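Local coordinates for protein ribonucleoside-diphosphate reductase, alpha chain (Actinobacillus ureae ATCC 25976, PDB 6DQX) that probably reduces ribonucleoside diphosphates to deoxyribonucleotides as the catalytic alpha subunit of a class Id ribonucleotide reductase, at residues 27-32 and 79-84; 104-109 and 331-336; 284-289 and 337-342. All blocks are in the same frame, centred on the assembly; numbering follows the deposited sequence.

How the interactions relate
Interaction 1 stands apart: it ties the N-terminal loop to the end of helix 72-82, its centre about 35 Å from that of interaction 2 and about 36 Å from that of interaction 3. The other two are neighbours, with centres about 7 Å apart, and both put helix 334-343 against the barrel sheet, one at strand 105-109 and the other at strand 288-296 and the loop leading into it. These strands pair antiparallel, and a probable hydrogen bond from Gly-107 N to Phe-288 O (2.8 Å) joins the two contacts directly. A bound magnesium ion lies about 7 Å from the side chain of Tyr-109 in interaction 2 and about 13 Å from that of Phe-288 in interaction 3.

Interaction 1: 27-32 and 79-84; sequences RPDFEW and YMARGY
Arg-27 and Arg-82 exchange hydrogen bonds, each guanidinium reaching the other's backbone carbonyl. Arg-82 turns its end toward Arg-27 O and gives it both NH1 (2.9 Å) and NH2, with that oxygen lying in the guanidinium plane. In return, Arg-27 NH1 meets a lone pair of Arg-82 O at 2.8 Å. The two flat groups also stack, planes 28° apart, despite their like charge. Bends at chi2 and chi3 fold Arg-82 back toward the loop, where NH1 also makes a salt bridge to the anti lone pair of Asp-29 OD1 (2.9 Å). Glu-302 forms a salt bridge with Arg-27 NH2, probably easing the repulsion.

Backbone carbonyls of the last helical turn hold the rest of the loop. Phe-30 N points almost straight at Ala-81 O (2.9 Å, 173° at the hydrogen), and a water joins the same oxygen to Arg-27 NE and Pro-28 O. The indole NE1 of Trp-32 reaches Met-80 O at 2.8 Å; Met-80 O also accepts from Gly-83 N, the two donors coming from opposite faces of the carbonyl plane.

Phe-30 lays one ring face over Ala-81, whose CA sits 3.6 Å from the ring centroid in a CH-pi contact; Trp-32 CZ2 meets Met-80 CE at 4.3 Å.

A type II turn from Pro-28 to Glu-31 thus docks on a helix C-terminus closed by a Schellman motif, with Gly-83 at positive phi.

Interaction 2: 104-109 and 331-336; sequences SCFGSY and PFLDRA
Phe-106 of strand 105-109 points its ring at the start of helix 334-343, a helix-on-strand contact within the ribonucleotide reductase barrel domain. The corner of the ring does the touching: CE2 comes to 3.3 Å from Ala-336 CB, a tight approach, and lies 4.0 Å from Leu-333 CD2. Phe-106 has its CG trans to the backbone nitrogen (chi1 -168°), which carries the ring out from the strand toward the first helical turn. Leu-333 is the N-cap residue, so the ring spans the very beginning of the helix.

Arg-335, from the helix, extends its guanidinium to the strand's end at Ser-108 and Tyr-109. Its NH2 passes 3.8 Å from Ser-108 CB. The main hold on this guanidinium comes from the next shell: Glu-123 forms a salt bridge with NH2 and also binds Ser-108 OG, while Asn-284 O accepts from NH1. Met-127, on the same helix 114-130 as Glu-123, packs on Phe-106, and Val-289 touches both Phe-106 and Ala-336. Tyr-109 turns its hydroxyl to Asp-140. The hydrogen bond from Arg-335 NH1 to Tyr-109 O is weak, long at 3.3 Å and bent to 133° at the hydrogen.

Interaction 3: 284-289 and 337-342; sequences NDESFV and HRFATR
Phe-339 is pressed against the chain from Glu-286 to Val-289, and this is the close, buried half of the contact. Phe-288 CA lies over the middle of its ring, 3.7 Å from the centroid and only 6° off the normal, a clear CH-pi contact. Phe-288 CB touches the far end of the ring at CZ, while Ser-287 O comes to 3.2 Å from Phe-339 CB. A chi1 of -179° swings the Phe-339 ring off the helix onto the chain entering the strand. Beside it, Val-289 CG2 rests 4.0 Å from Ala-340 CB, and Phe-323 of helix 308-327 packs on both residues.

Here helix 334-343 packs across the entry to strand 288-296 of the barrel domain; the chain continues from the helix to strand 347-351, which runs parallel to 288-296 in the sheet.

Toward solvent, packing gives way to charge. Exposed Asp-285 forms a salt bridge with Arg-338, whose NE meets OD2 on its anti side (3.1 Å) in a nearly straight bond. Glu-286 is buried between the aromatic packing and the arginines; extended beyond CG, it makes a salt bridge through OE2 to Arg-342 NH1 (2.8 Å), which comes from above the carboxylate plane. The two arginines are layered as well, Arg-338 NH2 standing over the guanidinium of Arg-342. Glu-399 adds a third carboxylate, in a salt bridge with Arg-342 NH2.

Interaction 1: 27-32 and 79-84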
loop_
_atom_site.group_PDB
_atom_site.type_symbol
_atom_site.label_atom_id
_atom_site.label_comp_id
_atom_site.label_asym_id
_atom_site.label_seq_id
_atom_site.Cartn_x
_atom_site.Cartn_y
_atom_site.Cartn_z
ATOM N N ARG A 27 -46.142 24.132 10.707
ATOM C CA ARG A 27 -44.943 23.933 9.886
ATOM C C ARG A 27 -45.289 22.998 8.725
ATOM O O ARG A 27 -45.815 21.901 8.958
ATOM C CB ARG A 27 -43.815 23.331 10.746
ATOM C CG ARG A 27 -42.521 23.074 10.010
ATOM C CD ARG A 27 -41.404 22.613 10.936
ATOM N NE ARG A 27 -41.559 21.226 11.371
ATOM C CZ ARG A 27 -42.040 20.802 12.545
ATOM N NH1 ARG A 27 -42.092 19.501 12.795
ATOM N NH2 ARG A 27 -42.491 21.654 13.466
ATOM N N PRO A 28 -45.034 23.421 7.472
ATOM C CA PRO A 28 -45.335 22.514 6.363
ATOM C C PRO A 28 -44.424 21.294 6.350
ATOM O O PRO A 28 -43.273 21.381 6.812
ATOM C CB PRO A 28 -45.037 23.340 5.108
ATOM C CG PRO A 28 -44.687 24.706 5.565
ATOM C CD PRO A 28 -44.360 24.656 7.017
ATOM N N ASP A 29 -44.942 20.196 5.798
ATOM C CA ASP A 29 -44.126 19.027 5.481
ATOM C C ASP A 29 -42.951 19.456 4.605
ATOM O O ASP A 29 -43.114 20.244 3.652
ATOM C CB ASP A 29 -44.921 17.934 4.732
ATOM C CG ASP A 29 -45.797 17.091 5.632
ATOM O OD1 ASP A 29 -45.813 17.271 6.860
ATOM O OD2 ASP A 29 -46.455 16.185 5.093
ATOM N N PHE A 30 -41.770 18.926 4.929
ATOM C CA PHE A 30 -40.528 19.172 4.194
ATOM C C PHE A 30 -40.106 20.628 4.153
ATOM O O PHE A 30 -39.406 21.047 3.240
ATOM C CB PHE A 30 -40.561 18.538 2.805
ATOM C CG PHE A 30 -40.710 17.051 2.849
ATOM C CD1 PHE A 30 -39.620 16.240 3.204
ATOM C CD2 PHE A 30 -41.932 16.457 2.588
ATOM C CE1 PHE A 30 -39.760 14.863 3.279
ATOM C CE2 PHE A 30 -42.081 15.080 2.664
ATOM C CZ PHE A 30 -41.000 14.287 3.014
ATOM N N GLU A 31 -40.437 21.384 5.197
ATOM C CA GLU A 31 -39.959 22.767 5.268
ATOM C C GLU A 31 -38.445 22.835 5.191
ATOM O O GLU A 31 -37.887 23.744 4.568
ATOM C CB GLU A 31 -40.458 23.466 6.527
ATOM C CG GLU A 31 -40.065 24.942 6.588
ATOM C CD GLU A 31 -40.508 25.603 7.861
ATOM O OE1 GLU A 31 -41.556 26.270 7.840
ATOM O OE2 GLU A 31 -39.805 25.457 8.880
ATOM N N TRP A 32 -37.785 21.873 5.844
ATOM C CA TRP A 32 -36.329 21.728 5.824
ATOM C C TRP A 32 -35.705 21.579 4.447
ATOM O O TRP A 32 -34.576 22.002 4.233
ATOM C CB TRP A 32 -35.897 20.535 6.699
ATOM C CG TRP A 32 -36.335 19.163 6.240
ATOM C CD1 TRP A 32 -37.450 18.495 6.627
ATOM C CD2 TRP A 32 -35.626 18.273 5.374
ATOM N NE1 TRP A 32 -37.496 17.273 6.061
ATOM C CE2 TRP A 32 -36.384 17.096 5.284
ATOM C CE3 TRP A 32 -34.411 18.346 4.689
ATOM C CZ2 TRP A 32 -35.989 16.004 4.515
ATOM C CZ3 TRP A 32 -34.018 17.278 3.907
ATOM C CH2 TRP A 32 -34.810 16.103 3.831
ATOM N N TYR A 79 -42.130 10.980 9.473
ATOM C CA TYR A 79 -41.104 11.548 10.317
ATOM C C TYR A 79 -40.049 12.336 9.545
ATOM O O TYR A 79 -39.617 13.425 10.011
ATOM C CB TYR A 79 -40.495 10.469 11.213
ATOM C CG TYR A 79 -41.473 9.867 12.209
ATOM C CD1 TYR A 79 -42.427 10.657 12.882
ATOM C CD2 TYR A 79 -41.426 8.509 12.514
ATOM C CE1 TYR A 79 -43.301 10.099 13.811
ATOM C CE2 TYR A 79 -42.295 7.945 13.434
ATOM C CZ TYR A 79 -43.226 8.731 14.078
ATOM O OH TYR A 79 -44.069 8.153 15.002
ATOM N N MET A 80 -39.672 11.851 8.357
ATOM C CA MET A 80 -38.838 12.656 7.462
ATOM C C MET A 80 -39.491 13.992 7.150
ATOM O O MET A 80 -38.833 15.062 7.203
ATOM C CB MET A 80 -38.507 11.901 6.156
ATOM C CG MET A 80 -37.566 10.718 6.324
ATOM S SD MET A 80 -35.865 11.194 6.677
ATOM C CE MET A 80 -35.356 11.766 5.056
ATOM N N ALA A 81 -40.768 13.927 6.773
ATOM C CA ALA A 81 -41.571 15.127 6.447
ATOM C C ALA A 81 -41.609 16.170 7.567
ATOM O O ALA A 81 -41.526 17.366 7.305
ATOM C CB ALA A 81 -42.990 14.724 6.028
ATOM N N ARG A 82 -41.680 15.716 8.824
ATOM C CA ARG A 82 -41.705 16.627 9.964
ATOM C C ARG A 82 -40.341 17.175 10.376
ATOM O O ARG A 82 -40.282 18.040 11.250
ATOM C CB ARG A 82 -42.382 15.963 11.165
ATOM C CG ARG A 82 -43.815 15.479 10.935
ATOM C CD ARG A 82 -44.686 16.468 10.157
ATOM N NE ARG A 82 -44.885 17.689 10.904
ATOM C CZ ARG A 82 -45.156 18.889 10.394
ATOM N NH1 ARG A 82 -45.259 19.086 9.075
ATOM N NH2 ARG A 82 -45.299 19.914 11.223
ATOM N N GLY A 83 -39.252 16.682 9.762
ATOM C CA GLY A 83 -37.914 17.185 10.056
ATOM C C GLY A 83 -37.280 16.521 11.285
ATOM O O GLY A 83 -36.370 17.086 11.881
ATOM N N TYR A 84 -37.752 15.325 11.651
ATOM C CA TYR A 84 -37.249 14.644 12.858
ATOM C C TYR A 84 -35.958 13.870 12.647
ATOM O O TYR A 84 -35.292 13.579 13.642
ATOM C CB TYR A 84 -38.275 13.647 13.394
ATOM C CG TYR A 84 -39.618 14.224 13.803
ATOM C CD1 TYR A 84 -39.804 15.590 14.017
ATOM C CD2 TYR A 84 -40.689 13.383 14.015
ATOM C CE1 TYR A 84 -41.030 16.092 14.402
ATOM C CE2 TYR A 84 -41.925 13.877 14.419
ATOM C CZ TYR A 84 -42.086 15.225 14.605
ATOM O OH TYR A 84 -43.323 15.715 15.000
HETATM O O HOH W 1 -41.624 19.863 8.630
#

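Interaction 2: 104-109 and 331-336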
loop_
_atom_site.group_PDB
_atom_site.type_symbol
_atom_site.label_atom_id
_atom_site.label_comp_id
_atom_site.label_asym_id
_atom_site.label_seq_id
_atom_site.Cartn_x
_atom_site.Cartn_y
_atom_site.Cartn_z
ATOM N N SER A 104 -20.660 4.221 7.866
ATOM C CA SER A 104 -19.982 5.524 8.166
ATOM C C SER A 104 -18.659 5.403 8.946
ATOM O O SER A 104 -18.043 6.413 9.294
ATOM C CB SER A 104 -20.959 6.449 8.940
ATOM O OG SER A 104 -21.961 6.951 8.051
ATOM N N CYS A 105 -18.215 4.188 9.212
ATOM C CA CYS A 105 -16.885 3.974 9.777
ATOM C C CYS A 105 -16.380 2.583 9.385
ATOM O O CYS A 105 -17.159 1.691 9.004
ATOM C CB CYS A 105 -16.889 4.175 11.319
ATOM S SG CYS A 105 -17.768 2.867 12.217
ATOM N N PHE A 106 -15.073 2.406 9.517
ATOM C CA PHE A 106 -14.399 1.145 9.235
ATOM C C PHE A 106 -13.094 1.162 10.039
ATOM O O PHE A 106 -12.201 1.992 9.783
ATOM C CB PHE A 106 -14.147 1.007 7.730
ATOM C CG PHE A 106 -13.725 -0.368 7.302
ATOM C CD1 PHE A 106 -12.468 -0.860 7.618
ATOM C CD2 PHE A 106 -14.592 -1.182 6.577
ATOM C CE1 PHE A 106 -12.073 -2.134 7.234
ATOM C CE2 PHE A 106 -14.201 -2.459 6.183
ATOM C CZ PHE A 106 -12.946 -2.944 6.527
ATOM N N GLY A 107 -13.012 0.299 11.039
ATOM C CA GLY A 107 -11.904 0.301 11.992
ATOM C C GLY A 107 -11.189 -1.006 12.058
ATOM O O GLY A 107 -11.786 -2.013 12.423
ATOM N N SER A 108 -9.904 -1.000 11.693
ATOM C CA SER A 108 -9.108 -2.227 11.616
ATOM C C SER A 108 -8.088 -2.329 12.743
ATOM O O SER A 108 -7.543 -1.314 13.233
ATOM C CB SER A 108 -8.372 -2.337 10.280
ATOM O OG SER A 108 -9.241 -2.052 9.205
ATOM N N TYR A 109 -7.829 -3.563 13.136
ATOM C CA TYR A 109 -6.761 -3.899 14.056
ATOM C C TYR A 109 -5.585 -4.383 13.203
ATOM O O TYR A 109 -5.752 -5.279 12.381
ATOM C CB TYR A 109 -7.213 -4.999 15.003
ATOM C CG TYR A 109 -6.117 -5.557 15.848
ATOM C CD1 TYR A 109 -5.759 -4.957 17.044
ATOM C CD2 TYR A 109 -5.405 -6.702 15.422
ATOM C CE1 TYR A 109 -4.724 -5.481 17.811
ATOM C CE2 TYR A 109 -4.364 -7.200 16.164
ATOM C CZ TYR A 109 -4.037 -6.598 17.353
ATOM O OH TYR A 109 -3.006 -7.134 18.100
ATOM N N PRO A 331 -14.319 -8.247 -2.306
ATOM C CA PRO A 331 -12.937 -8.565 -1.995
ATOM C C PRO A 331 -12.405 -7.640 -0.911
ATOM O O PRO A 331 -12.658 -6.419 -1.014
ATOM C CB PRO A 331 -12.197 -8.318 -3.317
ATOM C CG PRO A 331 -13.110 -7.512 -4.182
ATOM C CD PRO A 331 -14.500 -7.713 -3.678
ATOM N N PHE A 332 -11.755 -8.265 0.097
ATOM C CA PHE A 332 -10.939 -7.654 1.163
ATOM C C PHE A 332 -11.729 -7.153 2.382
ATOM O O PHE A 332 -11.123 -6.774 3.378
ATOM C CB PHE A 332 -10.037 -6.529 0.641
ATOM C CG PHE A 332 -9.005 -6.996 -0.342
ATOM C CD1 PHE A 332 -8.066 -7.935 0.037
ATOM C CD2 PHE A 332 -8.956 -6.473 -1.628
ATOM C CE1 PHE A 332 -7.091 -8.367 -0.857
ATOM C CE2 PHE A 332 -7.971 -6.897 -2.520
ATOM C CZ PHE A 332 -7.048 -7.840 -2.130
ATOM N N LEU A 333 -13.056 -7.213 2.308
ATOM C CA LEU A 333 -13.924 -6.740 3.394
ATOM C C LEU A 333 -14.438 -7.874 4.315
ATOM O O LEU A 333 -15.386 -7.661 5.107
ATOM C CB LEU A 333 -15.075 -5.971 2.780
ATOM C CG LEU A 333 -14.700 -4.761 1.905
ATOM C CD1 LEU A 333 -15.939 -3.929 1.645
ATOM C CD2 LEU A 333 -13.594 -3.904 2.500
ATOM N N ASP A 334 -13.791 -9.040 4.282
ATOM C CA ASP A 334 -14.272 -10.204 5.066
ATOM C C ASP A 334 -14.306 -9.937 6.580
ATOM O O ASP A 334 -15.182 -10.459 7.268
ATOM C CB ASP A 334 -13.492 -11.500 4.785
ATOM C CG ASP A 334 -11.998 -11.347 4.962
ATOM O OD1 ASP A 334 -11.417 -10.391 4.381
ATOM O OD2 ASP A 334 -11.384 -12.201 5.649
ATOM N N ARG A 335 -13.379 -9.124 7.089
ATOM C CA ARG A 335 -13.319 -8.879 8.540
ATOM C C ARG A 335 -14.480 -7.997 8.971
ATOM O O ARG A 335 -14.992 -8.176 10.077
ATOM C CB ARG A 335 -11.992 -8.248 8.972
ATOM C CG ARG A 335 -10.793 -9.155 8.732
ATOM C CD ARG A 335 -9.622 -8.830 9.615
ATOM N NE ARG A 335 -9.036 -7.543 9.254
ATOM C CZ ARG A 335 -7.890 -7.063 9.728
ATOM N NH1 ARG A 335 -7.198 -7.720 10.641
ATOM N NH2 ARG A 335 -7.455 -5.877 9.317
ATOM N N ALA A 336 -14.857 -7.046 8.115
ATOM C CA ALA A 336 -15.993 -6.151 8.374
ATOM C C ALA A 336 -17.317 -6.893 8.185
ATOM O O ALA A 336 -18.273 -6.698 8.945
ATOM C CB ALA A 336 -15.941 -4.949 7.483
#

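Interaction 3: 284-289 and 337-342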
loop_
_atom_site.group_PDB
_atom_site.type_symbol
_atom_site.label_atom_id
_atom_site.label_comp_id
_atom_site.label_asym_id
_atom_site.label_seq_id
_atom_site.Cartn_x
_atom_site.Cartn_y
_atom_site.Cartn_z
ATOM N N ASN A 284 -7.870 -9.367 15.187
ATOM C CA ASN A 284 -7.304 -10.095 14.037
ATOM C C ASN A 284 -8.355 -10.580 13.017
ATOM O O ASN A 284 -8.077 -10.585 11.810
ATOM C CB ASN A 284 -6.476 -11.312 14.533
ATOM C CG ASN A 284 -5.171 -10.919 15.205
ATOM O OD1 ASN A 284 -4.875 -11.359 16.329
ATOM N ND2 ASN A 284 -4.378 -10.091 14.532
ATOM N N ASP A 285 -9.559 -10.927 13.482
ATOM C CA ASP A 285 -10.619 -11.457 12.629
ATOM C C ASP A 285 -11.804 -10.515 12.316
ATOM O O ASP A 285 -12.597 -10.837 11.443
ATOM C CB ASP A 285 -11.163 -12.789 13.199
ATOM C CG ASP A 285 -11.707 -12.659 14.627
ATOM O OD1 ASP A 285 -10.897 -12.775 15.579
ATOM O OD2 ASP A 285 -12.933 -12.467 14.821
ATOM N N GLU A 286 -11.900 -9.367 13.005
ATOM C CA GLU A 286 -13.020 -8.446 12.853
ATOM C C GLU A 286 -12.572 -6.983 12.759
ATOM O O GLU A 286 -11.791 -6.535 13.562
ATOM C CB GLU A 286 -13.970 -8.607 14.032
ATOM C CG GLU A 286 -14.839 -9.856 13.939
ATOM C CD GLU A 286 -15.882 -9.939 15.050
ATOM O OE1 GLU A 286 -15.595 -9.584 16.208
ATOM O OE2 GLU A 286 -17.005 -10.393 14.776
ATOM N N SER A 287 -13.115 -6.265 11.791
ATOM C CA SER A 287 -12.917 -4.804 11.664
ATOM C C SER A 287 -14.293 -4.174 11.954
ATOM O O SER A 287 -15.296 -4.551 11.343
ATOM C CB SER A 287 -12.457 -4.446 10.270
ATOM O OG SER A 287 -11.162 -4.987 10.078
ATOM N N PHE A 288 -14.354 -3.246 12.902
ATOM C CA PHE A 288 -15.660 -2.653 13.227
ATOM C C PHE A 288 -16.197 -1.810 12.096
ATOM O O PHE A 288 -15.438 -1.139 11.386
ATOM C CB PHE A 288 -15.662 -1.926 14.579
ATOM C CG PHE A 288 -14.814 -0.671 14.654
ATOM C CD1 PHE A 288 -15.189 0.498 14.017
ATOM C CD2 PHE A 288 -13.676 -0.650 15.449
ATOM C CE1 PHE A 288 -14.414 1.667 14.153
ATOM C CE2 PHE A 288 -12.908 0.506 15.580
ATOM C CZ PHE A 288 -13.276 1.645 14.931
ATOM N N VAL A 289 -17.515 -1.901 11.901
ATOM C CA VAL A 289 -18.267 -1.002 11.061
ATOM C C VAL A 289 -19.543 -0.606 11.796
ATOM O O VAL A 289 -20.018 -1.318 12.679
ATOM C CB VAL A 289 -18.604 -1.608 9.686
ATOM C CG1 VAL A 289 -17.336 -1.866 8.889
ATOM C CG2 VAL A 289 -19.371 -2.921 9.818
ATOM N N HIS A 337 -17.380 -7.726 7.156
ATOM C CA HIS A 337 -18.574 -8.569 6.949
ATOM C C HIS A 337 -18.849 -9.420 8.177
ATOM O O HIS A 337 -20.018 -9.478 8.647
ATOM C CB HIS A 337 -18.390 -9.449 5.714
ATOM C CG HIS A 337 -19.486 -10.444 5.518
ATOM N ND1 HIS A 337 -20.672 -10.113 4.925
ATOM C CD2 HIS A 337 -19.593 -11.737 5.882
ATOM C CE1 HIS A 337 -21.465 -11.169 4.913
ATOM N NE2 HIS A 337 -20.829 -12.170 5.476
ATOM N N ARG A 338 -17.793 -10.043 8.716
ATOM C CA ARG A 338 -17.870 -10.860 9.913
ATOM C C ARG A 338 -18.371 -10.020 11.103
ATOM O O ARG A 338 -19.318 -10.406 11.806
ATOM C CB ARG A 338 -16.513 -11.481 10.245
ATOM C CG ARG A 338 -16.526 -12.320 11.507
ATOM C CD ARG A 338 -15.236 -13.079 11.676
ATOM N NE ARG A 338 -15.134 -13.670 13.001
ATOM C CZ ARG A 338 -15.744 -14.789 13.408
ATOM N NH1 ARG A 338 -16.549 -15.481 12.621
ATOM N NH2 ARG A 338 -15.542 -15.208 14.642
ATOM N N PHE A 339 -17.750 -8.870 11.309
ATOM C CA PHE A 339 -18.172 -7.999 12.401
ATOM C C PHE A 339 -19.625 -7.619 12.328
ATOM O O PHE A 339 -20.352 -7.766 13.317
ATOM C CB PHE A 339 -17.328 -6.702 12.475
ATOM C CG PHE A 339 -17.732 -5.811 13.619
ATOM C CD1 PHE A 339 -18.776 -4.920 13.474
ATOM C CD2 PHE A 339 -17.077 -5.896 14.837
ATOM C CE1 PHE A 339 -19.156 -4.077 14.513
ATOM C CE2 PHE A 339 -17.458 -5.085 15.901
ATOM C CZ PHE A 339 -18.497 -4.183 15.739
ATOM N N ALA A 340 -20.052 -7.103 11.184
ATOM C CA ALA A 340 -21.434 -6.692 11.004
ATOM C C ALA A 340 -22.403 -7.853 11.256
ATOM O O ALA A 340 -23.370 -7.685 11.987
ATOM C CB ALA A 340 -21.684 -6.131 9.633
ATOM N N THR A 341 -22.107 -9.006 10.677
ATOM C CA THR A 341 -22.928 -10.223 10.882
ATOM C C THR A 341 -23.100 -10.583 12.374
ATOM O O THR A 341 -24.204 -10.908 12.825
ATOM C CB THR A 341 -22.332 -11.418 10.133
ATOM O OG1 THR A 341 -22.291 -11.077 8.743
ATOM C CG2 THR A 341 -23.210 -12.696 10.352
ATOM N N ARG A 342 -22.011 -10.542 13.134
ATOM C CA ARG A 342 -22.046 -11.006 14.502
ATOM C C ARG A 342 -22.502 -9.978 15.536
ATOM O O ARG A 342 -23.030 -10.364 16.579
ATOM C CB ARG A 342 -20.697 -11.577 14.878
ATOM C CG ARG A 342 -20.289 -12.703 13.952
ATOM C CD ARG A 342 -18.870 -13.125 14.200
ATOM N NE ARG A 342 -18.693 -13.931 15.392
ATOM C CZ ARG A 342 -17.912 -13.655 16.441
ATOM N NH1 ARG A 342 -17.188 -12.550 16.548
ATOM N NH2 ARG A 342 -17.842 -14.545 17.410
#